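Local coordinates for dihydrodipicolinate synthase (Bacillus clausii KSM-K16, PDB 3E96), which probably catalyses the formation of 4-hydroxy-tetrahydrodipicolinate, a lyase step of lysine biosynthesis, at residues V49-C53 against E70-T74; L64-K68 against E97-A101; V120-Y126 against I149-V153; W191-E197 against G207-S213. One frame throughout, in Å; residues are numbered along the deposited sequence.

Contact 1. Residues V49-C53 against E70-T74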
loop_
_atom_site.group_PDB
_atom_site.type_symbol
_atom_site.label_atom_id
_atom_site.label_comp_id
_atom_site.label_asym_id
_atom_site.label_seq_id
_atom_site.Cartn_x
_atom_site.Cartn_y
_atom_site.Cartn_z
ATOM N N VAL B 49 -3.044 -8.969 24.619
ATOM C CA VAL B 49 -3.677 -8.670 23.339
ATOM C C VAL B 49 -2.659 -9.016 22.260
ATOM O O VAL B 49 -1.521 -8.545 22.299
ATOM C CB VAL B 49 -4.053 -7.174 23.204
ATOM C CG1 VAL B 49 -4.663 -6.919 21.828
ATOM C CG2 VAL B 49 -5.040 -6.777 24.295
ATOM N N ILE B 50 -3.055 -9.859 21.314
ATOM C CA ILE B 50 -2.156 -10.240 20.234
ATOM C C ILE B 50 -2.860 -9.912 18.923
ATOM O O ILE B 50 -4.072 -10.106 18.789
ATOM C CB ILE B 50 -1.771 -11.737 20.324
ATOM C CG1 ILE B 50 -0.645 -12.033 19.328
ATOM C CG2 ILE B 50 -2.995 -12.620 20.094
ATOM C CD1 ILE B 50 -0.000 -13.397 19.505
ATOM N N VAL B 51 -2.096 -9.406 17.962
ATOM C CA VAL B 51 -2.666 -8.973 16.697
ATOM C C VAL B 51 -2.128 -9.663 15.446
ATOM O O VAL B 51 -1.244 -9.140 14.769
ATOM C CB VAL B 51 -2.469 -7.445 16.535
ATOM C CG1 VAL B 51 -3.256 -6.925 15.343
ATOM C CG2 VAL B 51 -2.895 -6.734 17.811
ATOM N N PRO B 52 -2.655 -10.853 15.122
ATOM C CA PRO B 52 -2.175 -11.542 13.921
ATOM C C PRO B 52 -2.544 -10.693 12.703
ATOM O O PRO B 52 -3.493 -9.907 12.751
ATOM C CB PRO B 52 -2.927 -12.872 13.958
ATOM C CG PRO B 52 -4.205 -12.527 14.697
ATOM C CD PRO B 52 -3.689 -11.641 15.814
ATOM N N CYS B 53 -1.794 -10.847 11.619
ATOM C CA CYS B 53 -2.047 -10.078 10.407
ATOM C C CYS B 53 -1.823 -8.584 10.606
ATOM O O CYS B 53 -2.456 -7.749 9.950
ATOM C CB CYS B 53 -3.464 -10.345 9.895
ATOM S SG CYS B 53 -3.598 -11.960 9.095
ATOM N N GLU B 70 -3.551 -17.637 9.399
ATOM C CA GLU B 70 -2.786 -17.119 10.530
ATOM C C GLU B 70 -3.729 -16.764 11.675
ATOM O O GLU B 70 -3.427 -17.028 12.841
ATOM C CB GLU B 70 -1.955 -15.893 10.134
ATOM C CG GLU B 70 -1.196 -15.283 11.317
ATOM C CD GLU B 70 -0.083 -14.348 10.893
ATOM O OE1 GLU B 70 0.878 -14.829 10.254
ATOM O OE2 GLU B 70 -0.166 -13.138 11.200
ATOM N N VAL B 71 -4.871 -16.166 11.353
ATOM C CA VAL B 71 -5.830 -15.815 12.394
ATOM C C VAL B 71 -6.332 -17.098 13.065
ATOM O O VAL B 71 -6.404 -17.171 14.292
ATOM C CB VAL B 71 -7.027 -15.014 11.824
ATOM C CG1 VAL B 71 -8.055 -14.751 12.921
ATOM C CG2 VAL B 71 -6.534 -13.686 11.261
ATOM N N ARG B 72 -6.655 -18.113 12.266
ATOM C CA ARG B 72 -7.130 -19.384 12.824
ATOM C C ARG B 72 -6.074 -20.004 13.734
ATOM O O ARG B 72 -6.380 -20.438 14.843
ATOM C CB ARG B 72 -7.485 -20.373 11.705
ATOM C CG ARG B 72 -8.688 -19.961 10.865
ATOM C CD ARG B 72 -9.171 -21.110 9.984
ATOM N NE ARG B 72 -8.254 -21.414 8.887
ATOM C CZ ARG B 72 -8.380 -20.935 7.652
ATOM N NH1 ARG B 72 -9.386 -20.123 7.344
ATOM N NH2 ARG B 72 -7.510 -21.283 6.717
ATOM N N ARG B 73 -4.834 -20.055 13.256
ATOM C CA ARG B 73 -3.731 -20.618 14.029
ATOM C C ARG B 73 -3.552 -19.875 15.353
ATOM O O ARG B 73 -3.296 -20.489 16.388
ATOM C CB ARG B 73 -2.429 -20.540 13.223
ATOM C CG ARG B 73 -2.399 -21.413 11.970
ATOM C CD ARG B 73 -1.793 -22.785 12.251
ATOM N NE ARG B 73 -1.832 -23.644 11.069
ATOM C CZ ARG B 73 -1.208 -24.814 10.967
ATOM N NH1 ARG B 73 -0.484 -25.276 11.978
ATOM N NH2 ARG B 73 -1.314 -25.526 9.852
ATOM N N THR B 74 -3.679 -18.551 15.312
ATOM C CA THR B 74 -3.520 -17.735 16.511
ATOM C C THR B 74 -4.568 -18.097 17.561
ATOM O O THR B 74 -4.243 -18.276 18.736
ATOM C CB THR B 74 -3.632 -16.234 16.178
ATOM O OG1 THR B 74 -2.653 -15.896 15.185
ATOM C CG2 THR B 74 -3.395 -15.388 17.427
#

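Contact 2. Residues L64-K68 against E97-A101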
loop_
_atom_site.group_PDB
_atom_site.type_symbol
_atom_site.label_atom_id
_atom_site.label_comp_id
_atom_site.label_asym_id
_atom_site.label_seq_id
_atom_site.Cartn_x
_atom_site.Cartn_y
_atom_site.Cartn_z
ATOM N N LEU B 64 -4.289 -14.051 0.720
ATOM C CA LEU B 64 -5.510 -13.923 1.511
ATOM C C LEU B 64 -5.743 -15.177 2.342
ATOM O O LEU B 64 -6.184 -15.101 3.489
ATOM C CB LEU B 64 -6.721 -13.683 0.604
ATOM C CG LEU B 64 -6.814 -12.333 -0.106
ATOM C CD1 LEU B 64 -8.128 -12.264 -0.891
ATOM C CD2 LEU B 64 -6.751 -11.202 0.926
ATOM N N GLU B 65 -5.448 -16.335 1.761
ATOM C CA GLU B 65 -5.636 -17.597 2.465
ATOM C C GLU B 65 -4.652 -17.737 3.628
ATOM O O GLU B 65 -5.006 -18.259 4.684
ATOM C CB GLU B 65 -5.484 -18.769 1.483
ATOM C CG GLU B 65 -5.690 -20.154 2.092
ATOM C CD GLU B 65 -7.008 -20.286 2.842
ATOM O OE1 GLU B 65 -8.037 -19.771 2.351
ATOM O OE2 GLU B 65 -7.013 -20.918 3.921
ATOM N N GLU B 66 -3.417 -17.280 3.440
ATOM C CA GLU B 66 -2.433 -17.358 4.511
ATOM C C GLU B 66 -2.827 -16.427 5.653
ATOM O O GLU B 66 -2.602 -16.738 6.825
ATOM C CB GLU B 66 -1.042 -16.976 4.005
ATOM C CG GLU B 66 -0.387 -18.012 3.121
ATOM C CD GLU B 66 0.989 -17.570 2.664
ATOM O OE1 GLU B 66 1.117 -16.417 2.204
ATOM O OE2 GLU B 66 1.939 -18.371 2.758
ATOM N N ALA B 67 -3.411 -15.280 5.311
ATOM C CA ALA B 67 -3.842 -14.321 6.325
ATOM C C ALA B 67 -4.950 -14.950 7.170
ATOM O O ALA B 67 -4.931 -14.862 8.397
ATOM C CB ALA B 67 -4.350 -13.044 5.666
ATOM N N LYS B 68 -5.917 -15.581 6.508
ATOM C CA LYS B 68 -7.020 -16.219 7.217
ATOM C C LYS B 68 -6.499 -17.328 8.121
ATOM O O LYS B 68 -6.900 -17.433 9.281
ATOM C CB LYS B 68 -8.030 -16.806 6.227
ATOM C CG LYS B 68 -8.781 -15.774 5.413
ATOM C CD LYS B 68 -9.669 -16.447 4.373
ATOM C CE LYS B 68 -10.437 -15.417 3.554
ATOM N NZ LYS B 68 -11.220 -16.051 2.446
ATOM N N GLU B 97 -14.592 -9.780 3.862
ATOM C CA GLU B 97 -14.404 -11.227 3.754
ATOM C C GLU B 97 -13.423 -11.690 4.831
ATOM O O GLU B 97 -13.670 -12.675 5.533
ATOM C CB GLU B 97 -13.852 -11.598 2.373
ATOM C CG GLU B 97 -13.628 -13.095 2.176
ATOM C CD GLU B 97 -13.070 -13.431 0.803
ATOM O OE1 GLU B 97 -13.641 -12.963 -0.205
ATOM O OE2 GLU B 97 -12.067 -14.170 0.728
ATOM N N LEU B 98 -12.308 -10.975 4.958
ATOM C CA LEU B 98 -11.302 -11.311 5.964
ATOM C C LEU B 98 -11.876 -11.136 7.367
ATOM O O LEU B 98 -11.599 -11.932 8.262
ATOM C CB LEU B 98 -10.062 -10.421 5.804
ATOM C CG LEU B 98 -9.114 -10.698 4.633
ATOM C CD1 LEU B 98 -8.147 -9.524 4.487
ATOM C CD2 LEU B 98 -8.348 -11.991 4.874
ATOM N N GLY B 99 -12.672 -10.087 7.554
ATOM C CA GLY B 99 -13.276 -9.830 8.852
ATOM C C GLY B 99 -14.242 -10.930 9.264
ATOM O O GLY B 99 -14.220 -11.400 10.402
ATOM N N ASN B 100 -15.102 -11.338 8.338
ATOM C CA ASN B 100 -16.065 -12.394 8.620
ATOM C C ASN B 100 -15.343 -13.717 8.882
ATOM O O ASN B 100 -15.805 -14.542 9.673
ATOM C CB ASN B 100 -17.044 -12.529 7.450
ATOM C CG ASN B 100 -18.168 -11.514 7.519
ATOM O OD1 ASN B 100 -18.695 -11.076 6.495
ATOM N ND2 ASN B 100 -18.554 -11.147 8.732
ATOM N N ALA B 101 -14.201 -13.909 8.229
ATOM C CA ALA B 101 -13.412 -15.123 8.417
ATOM C C ALA B 101 -12.825 -15.133 9.830
ATOM O O ALA B 101 -12.844 -16.157 10.515
ATOM C CB ALA B 101 -12.294 -15.189 7.379
#

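Contact 3. Residues V120-Y126 against I149-V153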
loop_
_atom_site.group_PDB
_atom_site.type_symbol
_atom_site.label_atom_id
_atom_site.label_comp_id
_atom_site.label_asym_id
_atom_site.label_seq_id
_atom_site.Cartn_x
_atom_site.Cartn_y
_atom_site.Cartn_z
ATOM N N VAL B 120 -6.432 8.660 -1.833
ATOM C CA VAL B 120 -7.372 8.669 -0.720
ATOM C C VAL B 120 -7.761 10.102 -0.378
ATOM O O VAL B 120 -6.968 11.027 -0.564
ATOM C CB VAL B 120 -6.765 8.027 0.550
ATOM C CG1 VAL B 120 -6.483 6.549 0.308
ATOM C CG2 VAL B 120 -5.483 8.764 0.951
ATOM N N THR B 121 -8.994 10.286 0.090
ATOM C CA THR B 121 -9.472 11.604 0.510
ATOM C C THR B 121 -10.192 11.398 1.837
ATOM O O THR B 121 -10.690 10.306 2.108
ATOM C CB THR B 121 -10.463 12.239 -0.496
ATOM O OG1 THR B 121 -11.607 11.390 -0.651
ATOM C CG2 THR B 121 -9.792 12.455 -1.846
ATOM N N ALA B 122 -10.253 12.442 2.658
ATOM C CA ALA B 122 -10.891 12.343 3.967
ATOM C C ALA B 122 -12.283 11.722 3.925
ATOM O O ALA B 122 -12.566 10.780 4.664
ATOM C CB ALA B 122 -10.950 13.719 4.621
ATOM N N GLY B 123 -13.154 12.259 3.072
ATOM C CA GLY B 123 -14.505 11.731 2.976
ATOM C C GLY B 123 -14.521 10.263 2.593
ATOM O O GLY B 123 -15.323 9.480 3.107
ATOM N N GLY B 124 -13.621 9.892 1.685
ATOM C CA GLY B 124 -13.532 8.515 1.233
ATOM C C GLY B 124 -13.001 7.563 2.290
ATOM O O GLY B 124 -13.455 6.427 2.386
ATOM N N VAL B 125 -12.032 8.020 3.078
ATOM C CA VAL B 125 -11.450 7.187 4.130
ATOM C C VAL B 125 -12.504 6.947 5.202
ATOM O O VAL B 125 -12.631 5.845 5.731
ATOM C CB VAL B 125 -10.208 7.864 4.738
ATOM C CG1 VAL B 125 -9.684 7.056 5.929
ATOM C CG2 VAL B 125 -9.128 7.979 3.663
ATOM N N TYR B 126 -13.265 7.990 5.520
ATOM C CA TYR B 126 -14.334 7.851 6.495
ATOM C C TYR B 126 -15.285 6.749 6.009
ATOM O O TYR B 126 -15.607 5.826 6.747
ATOM C CB TYR B 126 -15.104 9.164 6.628
ATOM C CG TYR B 126 -16.433 8.991 7.323
ATOM C CD1 TYR B 126 -16.505 8.821 8.705
ATOM C CD2 TYR B 126 -17.613 8.928 6.587
ATOM C CE1 TYR B 126 -17.728 8.587 9.338
ATOM C CE2 TYR B 126 -18.835 8.691 7.204
ATOM C CZ TYR B 126 -18.886 8.521 8.576
ATOM O OH TYR B 126 -20.096 8.270 9.177
ATOM N N ILE B 149 -4.691 12.950 5.916
ATOM C CA ILE B 149 -6.111 12.745 6.175
ATOM C C ILE B 149 -6.493 13.372 7.517
ATOM O O ILE B 149 -5.911 13.059 8.552
ATOM C CB ILE B 149 -6.464 11.235 6.183
ATOM C CG1 ILE B 149 -6.152 10.618 4.813
ATOM C CG2 ILE B 149 -7.939 11.042 6.534
ATOM C CD1 ILE B 149 -6.956 11.204 3.658
ATOM N N SER B 150 -7.479 14.261 7.481
ATOM C CA SER B 150 -7.947 14.964 8.673
ATOM C C SER B 150 -8.403 14.074 9.818
ATOM O O SER B 150 -9.030 13.032 9.602
ATOM C CB SER B 150 -9.099 15.900 8.304
ATOM O OG SER B 150 -9.664 16.470 9.471
ATOM N N ASP B 151 -8.103 14.503 11.042
ATOM C CA ASP B 151 -8.514 13.766 12.229
ATOM C C ASP B 151 -10.033 13.790 12.343
ATOM O O ASP B 151 -10.620 13.034 13.119
ATOM C CB ASP B 151 -7.900 14.375 13.490
ATOM C CG ASP B 151 -6.399 14.203 13.543
ATOM O OD1 ASP B 151 -5.924 13.108 13.181
ATOM O OD2 ASP B 151 -5.698 15.152 13.950
ATOM N N ARG B 152 -10.667 14.668 11.573
ATOM C CA ARG B 152 -12.125 14.768 11.583
ATOM C C ARG B 152 -12.726 13.399 11.257
ATOM O O ARG B 152 -13.830 13.070 11.700
ATOM C CB ARG B 152 -12.592 15.804 10.554
ATOM C CG ARG B 152 -14.102 15.930 10.435
ATOM C CD ARG B 152 -14.731 16.380 11.747
ATOM N NE ARG B 152 -16.186 16.458 11.652
ATOM C CZ ARG B 152 -16.980 16.883 12.628
ATOM N NH1 ARG B 152 -16.461 17.276 13.785
ATOM N NH2 ARG B 152 -18.293 16.916 12.448
ATOM N N VAL B 153 -11.998 12.606 10.473
ATOM C CA VAL B 153 -12.449 11.266 10.113
ATOM C C VAL B 153 -12.701 10.433 11.370
ATOM O O VAL B 153 -13.681 9.691 11.448
ATOM C CB VAL B 153 -11.397 10.535 9.241
ATOM C CG1 VAL B 153 -11.803 9.078 9.043
ATOM C CG2 VAL B 153 -11.254 11.235 7.900
#

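Contact 4. Residues W191-E197 against G207-S213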
loop_
_atom_site.group_PDB
_atom_site.type_symbol
_atom_site.label_atom_id
_atom_site.label_comp_id
_atom_site.label_asym_id
_atom_site.label_seq_id
_atom_site.Cartn_x
_atom_site.Cartn_y
_atom_site.Cartn_z
ATOM N N TRP B 191 -7.667 4.622 23.137
ATOM C CA TRP B 191 -6.651 5.326 22.360
ATOM C C TRP B 191 -5.315 4.618 22.510
ATOM O O TRP B 191 -4.730 4.601 23.592
ATOM C CB TRP B 191 -6.535 6.780 22.818
ATOM C CG TRP B 191 -7.705 7.606 22.394
ATOM C CD1 TRP B 191 -8.722 8.069 23.188
ATOM C CD2 TRP B 191 -7.995 8.054 21.067
ATOM N NE1 TRP B 191 -9.626 8.780 22.429
ATOM C CE2 TRP B 191 -9.203 8.786 21.124
ATOM C CE3 TRP B 191 -7.350 7.908 19.830
ATOM C CZ2 TRP B 191 -9.779 9.371 19.990
ATOM C CZ3 TRP B 191 -7.926 8.492 18.699
ATOM C CH2 TRP B 191 -9.128 9.214 18.791
ATOM N N ILE B 192 -4.838 4.045 21.408
ATOM C CA ILE B 192 -3.590 3.285 21.397
ATOM C C ILE B 192 -2.486 3.932 20.560
ATOM O O ILE B 192 -2.717 4.341 19.423
ATOM C CB ILE B 192 -3.852 1.867 20.829
ATOM C CG1 ILE B 192 -4.905 1.161 21.688
ATOM C CG2 ILE B 192 -2.554 1.050 20.792
ATOM C CD1 ILE B 192 -5.516 -0.067 21.026
ATOM N N CYS B 193 -1.286 4.028 21.123
ATOM C CA CYS B 193 -0.164 4.583 20.373
ATOM C C CYS B 193 0.250 3.499 19.383
ATOM O O CYS B 193 0.752 2.448 19.784
ATOM C CB CYS B 193 1.007 4.901 21.297
ATOM S SG CYS B 193 2.518 5.324 20.399
ATOM N N GLY B 194 0.035 3.747 18.096
ATOM C CA GLY B 194 0.372 2.753 17.088
ATOM C C GLY B 194 1.810 2.770 16.610
ATOM O O GLY B 194 2.155 2.029 15.686
ATOM N N THR B 195 2.653 3.590 17.235
ATOM C CA THR B 195 4.048 3.686 16.821
ATOM C C THR B 195 5.074 3.120 17.808
ATOM O O THR B 195 6.262 3.435 17.741
ATOM C CB THR B 195 4.397 5.142 16.453
ATOM O OG1 THR B 195 3.936 6.025 17.481
ATOM C CG2 THR B 195 3.715 5.522 15.130
ATOM N N ALA B 196 4.581 2.287 18.721
ATOM C CA ALA B 196 5.381 1.571 19.710
ATOM C C ALA B 196 6.134 2.329 20.797
ATOM O O ALA B 196 5.932 3.521 21.014
ATOM C CB ALA B 196 6.334 0.611 18.991
ATOM N N GLU B 197 7.006 1.597 21.483
ATOM C CA GLU B 197 7.768 2.112 22.615
ATOM C C GLU B 197 8.509 3.438 22.495
ATOM O O GLU B 197 8.583 4.178 23.473
ATOM C CB GLU B 197 8.722 1.024 23.125
ATOM C CG GLU B 197 7.989 -0.154 23.780
ATOM C CD GLU B 197 7.686 -1.295 22.819
ATOM O OE1 GLU B 197 7.620 -1.059 21.593
ATOM O OE2 GLU B 197 7.504 -2.437 23.298
ATOM N N GLY B 207 -2.685 11.308 26.398
ATOM C CA GLY B 207 -3.995 10.673 26.459
ATOM C C GLY B 207 -4.115 9.205 26.084
ATOM O O GLY B 207 -5.162 8.596 26.315
ATOM N N ALA B 208 -3.068 8.627 25.507
ATOM C CA ALA B 208 -3.118 7.217 25.117
ATOM C C ALA B 208 -3.056 6.329 26.357
ATOM O O ALA B 208 -2.412 6.683 27.343
ATOM C CB ALA B 208 -1.955 6.889 24.183
ATOM N N LYS B 209 -3.719 5.175 26.306
ATOM C CA LYS B 209 -3.714 4.256 27.439
ATOM C C LYS B 209 -3.262 2.856 27.039
ATOM O O LYS B 209 -3.500 1.883 27.754
ATOM C CB LYS B 209 -5.100 4.200 28.089
ATOM C CG LYS B 209 -5.491 5.504 28.766
ATOM C CD LYS B 209 -6.874 5.424 29.382
ATOM C CE LYS B 209 -7.234 6.733 30.063
ATOM N NZ LYS B 209 -8.559 6.656 30.734
ATOM N N GLY B 210 -2.599 2.773 25.893
ATOM C CA GLY B 210 -2.093 1.504 25.405
ATOM C C GLY B 210 -1.130 1.783 24.268
ATOM O O GLY B 210 -1.038 2.918 23.802
ATOM N N PHE B 211 -0.396 0.766 23.832
ATOM C CA PHE B 211 0.531 0.935 22.721
ATOM C C PHE B 211 0.827 -0.401 22.049
ATOM O O PHE B 211 0.703 -1.459 22.665
ATOM C CB PHE B 211 1.831 1.628 23.188
ATOM C CG PHE B 211 2.622 0.862 24.225
ATOM C CD1 PHE B 211 3.542 -0.110 23.844
ATOM C CD2 PHE B 211 2.473 1.150 25.580
ATOM C CE1 PHE B 211 4.308 -0.784 24.793
ATOM C CE2 PHE B 211 3.231 0.484 26.543
ATOM C CZ PHE B 211 4.154 -0.486 26.150
ATOM N N THR B 212 1.172 -0.344 20.769
ATOM C CA THR B 212 1.498 -1.547 20.014
ATOM C C THR B 212 2.965 -1.854 20.253
ATOM O O THR B 212 3.728 -0.985 20.679
ATOM C CB THR B 212 1.274 -1.344 18.509
ATOM O OG1 THR B 212 2.036 -0.217 18.061
ATOM C CG2 THR B 212 -0.199 -1.116 18.220
ATOM N N SER B 213 3.371 -3.087 19.977
ATOM C CA SER B 213 4.763 -3.449 20.191
ATOM C C SER B 213 5.215 -4.617 19.335
ATOM O O SER B 213 4.518 -5.627 19.232
ATOM C CB SER B 213 4.995 -3.790 21.667
ATOM O OG SER B 213 6.310 -4.283 21.870
#

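Contact 1. Residues V49-C53 against E70-T74
Glu70 makes the polar link between helix 64-78 and the loop that follows strand 49-50. With chi1 and chi2 both t, its side chain is nearly fully extended from the helix toward that loop, and only the carboxylate is turned, at chi3 -64°. This reach brings Glu70 OE2 to 2.8 Å from the backbone N of Cys53, a hydrogen bond with an N-H...O angle of 155°, while OE1 is bonded to Thr21. Cys53 has positive phi (65°), and its m rotamer places SG 4.0 Å from CG2 of Val71. Pro52 turns its ring toward the helix: its CB lies 3.3 Å from Thr74 OG1 and its CG 4.3 Å from Val71 CG2. Thr74 adopts the m rotamer, in which OG1 donates back to Glu70 O (2.7 Å), one turn earlier, and also bonds to Tyr35 of helix 32-43. CG2 of Thr74 meets CG2 of Ile50 at 3.9 Å. Val51, just past the strand, points away from the helix and packs on Ile18 and Ser16. The contact lies within the beta-alpha-beta unit of strands 49-50 and 83-88 and the helix between them. A buried carboxylate with partners for both oxygens implies that the backbone after the strand is fixed by a directional bond as well as by apolar packing.

Contact 2. Residues L64-K68 against E97-A101
A salt bridge between Lys68 and Glu97 spans the two helices, with Lys68 NZ 2.7 Å from Glu97 OE2. Lys68 leaves its own helix sideways, and its extended chain (chi2 to chi4 all t) carries the ammonium group across to the acid. The aliphatic part of the same lysine is also used in packing: Lys68 CG lies 3.8 Å from Leu98 CD2 and 4.1 Å from Ala101 CB. Leu98 is the apolar centre of the contact. Leu98 CD2 also touches Ala67 CB at 4.2 Å, and Leu98 CD1 meets Leu64 CD2 at 4.2 Å. Leu64 in turn packs on Leu64 of the second subunit, so the start of helix 64-78 faces the partner chain. The segment axes approach to 10.5 Å and are nearly parallel, crossing at -28°. Such side-by-side, roughly parallel packing of helices that follow successive strands, here 49-50 and 83-88, is characteristic of the outer helical layer of a TIM barrel.

Contact 3. Residues V120-Y126 against I149-V153
The backbones come equally near at two places, Ala122 to Ile149 and Tyr126 to Val153, each with CA atoms 5.3 Å apart, and each segment leads from a loop into a helix. Both entries are capped by a side-chain oxygen. Thr121, at the N-cap of helix 122-136, accepts a weak bond from Gly124 N (3.4 Å to OG1); Ser150, before the turn that leads into the next helix, accepts from Arg152 N at 2.9 Å through OG. From the second subunit, Asn283 bonds to Thr121 OG1 and Pro281 packs on Val120 and Val125, placing the start of helix 122-136 beside the dimer interface. Apolar side chains fill the space between the segments. Ile149 CD1 lies 3.9 Å from both Val120 CG2 and Val125 CG2, and 3.7 Å from Ala122 N. Val153 places CG2 3.5 Å from Ala122 O and CG1 3.8 Å from Tyr126 CA. Ile149 and Val153 also rest on Phe144, in strand 140-144 of the barrel, while Tyr126 packs farther along helix 152-157 on Asp156 and Leu157.

Contact 4. Residues W191-E197 against G207-S213
Trp191 opens the pairing with its carbonyl: O accepts from Lys209 N at 3.0 Å and lies 3.4 Å from Ala208 CA. Its CA-to-CB bond points toward the second segment, whereas the indole bends off and touches Val166 of strand 163-168 and Ile183. Ile192 brings its CA to 3.5 Å from Gly210 O, a CA-H...O contact, and its CG2 to 3.6 Å from Phe211 CA. Cys193 is bonded through both N and O: Cys193 N donates to Gly210 O (2.9 Å, 172°) and Cys193 O accepts from Thr212 N (3.0 Å), so it bridges Phe211 in parallel register, with the two CB atoms 3.9 Å apart. These are the last two strands of an eight-stranded parallel barrel, joined by helix 200-206 in a beta-alpha-beta unit; Phe211 continues the hydrogen bonding to Thr14 and Ser16, which closes the barrel onto its first strand. Gly194 then leaves the strand, and its O bonds to Tyr143 OH, the predicted proton donor/acceptor. Thr212 lies beside Lys167, the predicted Schiff-base lysine. Thr195 turns away from the second segment and bonds to Asn171. Ala196 places its CA 3.2 Å from Thr212 O, a CA-H...O contact. Glu197 finishes the segment: its CG packs 3.9 Å from Phe211 CE1, and its OE2 accepts a short hydrogen bond from Ser213 OG at 2.6 Å.

Contacts 1 and 4 are buried and both reach the barrel sheet, whereas contacts 2 and 3 are only partly buried and involve the outer helices, with the second subunit nearby. Contact 4 is strand against strand, built chiefly from backbone hydrogen bonds; contact 1 sets a helix against a strand end and its following loop, through a buried carboxylate and apolar side chains. Contact 2 relies on an ion pair and leucine packing, and contact 3 on apolar packing between capped helix starts. Contacts 1 and 2 share helix 64-78 and touch, through an Arg72-Glu65 salt bridge and Cys53 SG packed on Ala67 O. Contacts 3 and 4 do not touch (nearest atoms about 7 Å apart).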